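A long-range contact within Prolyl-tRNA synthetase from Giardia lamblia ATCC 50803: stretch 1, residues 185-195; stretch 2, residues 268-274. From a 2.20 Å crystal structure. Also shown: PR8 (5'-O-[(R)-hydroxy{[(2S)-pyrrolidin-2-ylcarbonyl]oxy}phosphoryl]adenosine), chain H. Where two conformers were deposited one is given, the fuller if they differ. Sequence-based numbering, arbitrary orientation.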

# COMPACT_ATOMS: atom_id res chain seq x y z
N SER B 185 14.54 -23.84 4.26
CA SER B 185 15.18 -22.63 4.79
C SER B 185 14.28 -21.39 4.65
O SER B 185 14.29 -20.50 5.52
CB SER B 185 16.52 -22.38 4.09
OG SER B 185 17.06 -21.11 4.46
N GLN B 186 13.50 -21.32 3.57
CA GLN B 186 12.58 -20.19 3.38
C GLN B 186 11.54 -20.08 4.50
O GLN B 186 11.18 -18.98 4.91
CB GLN B 186 11.86 -20.28 2.03
CG GLN B 186 11.14 -18.99 1.62
CD GLN B 186 12.12 -17.84 1.45
OE1 GLN B 186 13.15 -18.00 0.81
NE2 GLN B 186 11.81 -16.70 2.05
N LEU B 187 11.03 -21.22 4.96
CA LEU B 187 10.06 -21.23 6.06
C LEU B 187 10.60 -20.52 7.30
O LEU B 187 9.87 -19.76 7.94
CB LEU B 187 9.61 -22.65 6.38
CG LEU B 187 8.37 -23.17 5.64
CD1 LEU B 187 8.40 -22.89 4.14
CD2 LEU B 187 8.20 -24.66 5.91
N SER B 188 11.87 -20.75 7.64
CA SER B 188 12.51 -20.05 8.75
C SER B 188 12.56 -18.54 8.50
O SER B 188 12.33 -17.76 9.42
CB SER B 188 13.93 -20.55 8.99
OG SER B 188 13.94 -21.94 9.26
N ASP B 189 12.86 -18.13 7.27
CA ASP B 189 12.85 -16.70 6.92
C ASP B 189 11.47 -16.09 7.13
O ASP B 189 11.36 -14.99 7.65
CB ASP B 189 13.31 -16.47 5.47
CG ASP B 189 14.81 -16.59 5.30
OD1 ASP B 189 15.52 -16.77 6.31
OD2 ASP B 189 15.29 -16.49 4.15
N TYR B 190 10.43 -16.82 6.74
CA TYR B 190 9.06 -16.35 6.96
C TYR B 190 8.80 -16.21 8.46
O TYR B 190 8.27 -15.20 8.91
CB TYR B 190 8.03 -17.33 6.38
CG TYR B 190 7.97 -17.49 4.86
CD1 TYR B 190 8.11 -16.42 3.99
CD2 TYR B 190 7.69 -18.74 4.32
CE1 TYR B 190 8.02 -16.61 2.60
CE2 TYR B 190 7.59 -18.92 2.96
CZ TYR B 190 7.75 -17.87 2.10
OH TYR B 190 7.64 -18.12 0.75
N TRP B 191 9.18 -17.22 9.25
CA TRP B 191 9.01 -17.18 10.70
C TRP B 191 9.77 -16.04 11.37
O TRP B 191 9.27 -15.45 12.33
CB TRP B 191 9.36 -18.52 11.36
CG TRP B 191 8.23 -19.49 11.25
CD1 TRP B 191 8.18 -20.62 10.48
CD2 TRP B 191 6.96 -19.40 11.90
NE1 TRP B 191 6.96 -21.23 10.62
CE2 TRP B 191 6.20 -20.50 11.49
CE3 TRP B 191 6.40 -18.47 12.79
CZ2 TRP B 191 4.90 -20.72 11.94
CZ3 TRP B 191 5.11 -18.68 13.24
CH2 TRP B 191 4.37 -19.80 12.81
N LYS B 192 10.96 -15.71 10.86
CA LYS B 192 11.67 -14.53 11.36
C LYS B 192 10.83 -13.26 11.24
O LYS B 192 10.80 -12.43 12.15
CB LYS B 192 13.00 -14.32 10.64
CG LYS B 192 14.23 -14.82 11.40
CD LYS B 192 14.40 -16.31 11.29
CE LYS B 192 15.82 -16.73 11.65
NZ LYS B 192 16.77 -16.29 10.60
N VAL B 193 10.13 -13.10 10.12
CA VAL B 193 9.32 -11.91 9.90
C VAL B 193 8.08 -11.88 10.79
O VAL B 193 7.72 -10.83 11.31
CB VAL B 193 8.94 -11.76 8.41
CG1 VAL B 193 8.02 -10.57 8.21
CG2 VAL B 193 10.21 -11.60 7.58
N ILE B 194 7.45 -13.04 10.97
CA ILE B 194 6.33 -13.17 11.89
C ILE B 194 6.72 -12.77 13.33
O ILE B 194 5.99 -12.02 13.98
CB ILE B 194 5.72 -14.60 11.87
CG1 ILE B 194 5.14 -14.92 10.49
CG2 ILE B 194 4.64 -14.77 12.94
CD1 ILE B 194 4.31 -13.82 9.89
N ASP B 195 7.86 -13.26 13.82
CA ASP B 195 8.30 -12.92 15.18
C ASP B 195 8.58 -11.43 15.35
O ASP B 195 8.21 -10.84 16.35
CB ASP B 195 9.55 -13.72 15.58
CG ASP B 195 9.64 -13.95 17.07
OD1 ASP B 195 8.78 -14.67 17.60
OD2 ASP B 195 10.56 -13.42 17.71
N LEU B 268 8.00 -24.97 -4.20
CA LEU B 268 7.26 -23.74 -3.91
C LEU B 268 6.95 -23.59 -2.41
O LEU B 268 6.62 -24.57 -1.73
CB LEU B 268 5.96 -23.70 -4.72
CG LEU B 268 6.08 -23.59 -6.25
CD1 LEU B 268 4.73 -23.79 -6.90
CD2 LEU B 268 6.72 -22.27 -6.70
N THR B 269 7.05 -22.37 -1.91
CA THR B 269 6.61 -22.03 -0.56
C THR B 269 5.73 -20.78 -0.58
O THR B 269 5.77 -19.99 -1.54
CB THR B 269 7.80 -21.84 0.41
OG1 THR B 269 8.55 -20.67 0.06
CG2 THR B 269 8.73 -23.07 0.39
N CYS B 270 4.92 -20.61 0.46
CA CYS B 270 4.16 -19.36 0.63
C CYS B 270 3.86 -19.05 2.07
O CYS B 270 3.92 -19.91 2.94
CB CYS B 270 2.87 -19.38 -0.19
SG CYS B 270 1.74 -20.71 0.16
N ALA B 271 3.55 -17.79 2.33
CA ALA B 271 3.27 -17.31 3.67
C ALA B 271 2.20 -16.24 3.60
O ALA B 271 2.23 -15.39 2.71
CB ALA B 271 4.53 -16.76 4.33
N GLY B 272 1.27 -16.29 4.54
CA GLY B 272 0.14 -15.36 4.55
C GLY B 272 -0.16 -14.82 5.93
O GLY B 272 -0.19 -15.57 6.91
N ILE B 273 -0.34 -13.51 6.00
CA ILE B 273 -0.90 -12.83 7.17
C ILE B 273 -1.99 -11.85 6.72
O ILE B 273 -1.90 -11.24 5.66
CB ILE B 273 0.17 -12.08 8.01
CG1 ILE B 273 0.92 -11.04 7.17
CG2 ILE B 273 1.13 -13.06 8.64
CD1 ILE B 273 1.61 -9.94 8.01
N SER B 274 -3.03 -11.73 7.54
CA SER B 274 -4.17 -10.92 7.20
C SER B 274 -4.47 -9.92 8.33
O SER B 274 -3.64 -9.70 9.22
CB SER B 274 -5.37 -11.83 6.99
OG SER B 274 -5.89 -12.28 8.23
C PR8 H . -2.69 -19.19 2.62
N PR8 H . -1.99 -18.70 0.36
O PR8 H . -3.78 -18.77 2.23
P PR8 H . -3.64 -19.49 4.90
N1 PR8 H . -10.76 -13.43 7.52
C2 PR8 H . -9.63 -12.87 7.93
N3 PR8 H . -8.44 -13.47 7.79
C4 PR8 H . -8.34 -14.68 7.25
C5 PR8 H . -9.51 -15.31 6.82
C6 PR8 H . -10.73 -14.65 6.96
N6 PR8 H . -11.86 -15.24 6.55
N7 PR8 H . -9.17 -16.49 6.31
C8 PR8 H . -7.84 -16.60 6.42
N9 PR8 H . -7.33 -15.51 7.00
CA PR8 H . -1.50 -19.20 1.66
CB PR8 H . -0.46 -18.20 2.15
CD PR8 H . -1.07 -17.66 -0.08
CG PR8 H . -0.64 -16.99 1.23
C1' PR8 H . -5.87 -15.29 7.28
O10 PR8 H . -2.42 -19.69 3.85
O1P PR8 H . -4.79 -20.39 4.63
C2' PR8 H . -5.34 -16.24 8.38
O2' PR8 H . -4.43 -15.53 9.24
O2P PR8 H . -3.00 -19.81 6.34
C3' PR8 H . -4.52 -17.24 7.59
O3' PR8 H . -3.51 -17.82 8.42
C4' PR8 H . -3.89 -16.25 6.61
O4' PR8 H . -5.07 -15.59 6.10
C5' PR8 H . -3.13 -17.02 5.56
O5' PR8 H . -3.99 -17.93 4.89

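How does a helix come to lie along a strand so far from it in sequence? Residues 185-195 are helical throughout, residues 268-274 are extended, and the two axes run nearly parallel, 12° apart, with a closest approach of 9.0 Å. The register follows from the two repeats: Gln-186, Tyr-190 and Ile-194, each one helical turn after the last, lie nearest Thr-269, Ala-271 and Ile-273, the alternate residues of the strand whose CA-to-CB bonds point toward the helix. The turns are held by backbone hydrogen bonds such as Tyr-190 N to Gln-186 O (2.9 Å) and Ile-194 N to Tyr-190 O (3.1 Å). The contact is modest, burying 284 Å² over both sides, and every residue that touches across it is buried in the assembly.

Where is the polar link? It is a hydrogen bond between side chains, Tyr-190 OH to Thr-269 OG1 at 2.8 Å, in which either hydroxyl could be the donor. Tyr-190, with chi1 in the m well, carries its ring back along the helix, so that its hydroxyl arrives beside Thr-269 while its CA lies nearest Ala-271. Threonine suits the opposing place because it offers both a hydroxyl and a methyl group: OG1 meets the tyrosine and also bonds elsewhere in the structure, while CG2 lies 3.8 Å from CD1 of Leu-187. Gln-186 adds the aliphatic part of its side chain, its CG 3.5 Å from Thr-269 OG1. Its CA-to-CB bond points toward the strand, but the end leads away, and OE1 finds its hydrogen bond elsewhere in the structure.

What packs against the body of the tyrosine ring? The methyl group of Ala-271 does, in a CH-pi contact: its CB sits over one face, 3.6 Å from the ring centroid and only 12° off the ring normal. Alanine's short side chain fits this place, where the two backbones come close; the CA atoms of Tyr-190 and Ala-271 are 6.7 Å apart. The aromatic ring thus serves twice, giving the methyl a flat apolar surface and holding a hydroxyl at its far end.

What closes the C-terminal end of the contact? Here the interaction is purely apolar, with Ile-194 CD1 3.5 Å from Ile-273 CG2. The CA-to-CB bond of Ile-194 points sideways, yet its end comes nearer the strand; both chi angles are in the m well. Ile-273 points toward the helix, and the two branched side chains span a wider backbone gap, 8.6 Å between their CA atoms.

What does the strand do with its other face? Cys-270 points away from the helix, its SG 3.9 Å from CA of the bound prolyl-adenylate, PR8. Gly-272 leaves room for that ligand, since a CB built there would clash with PR8 C5' at 2.7 Å. Farther along, Ser-274 OG donates a hydrogen bond to PR8 N3 (2.8 Å), so the strand lies between helix and adenylate.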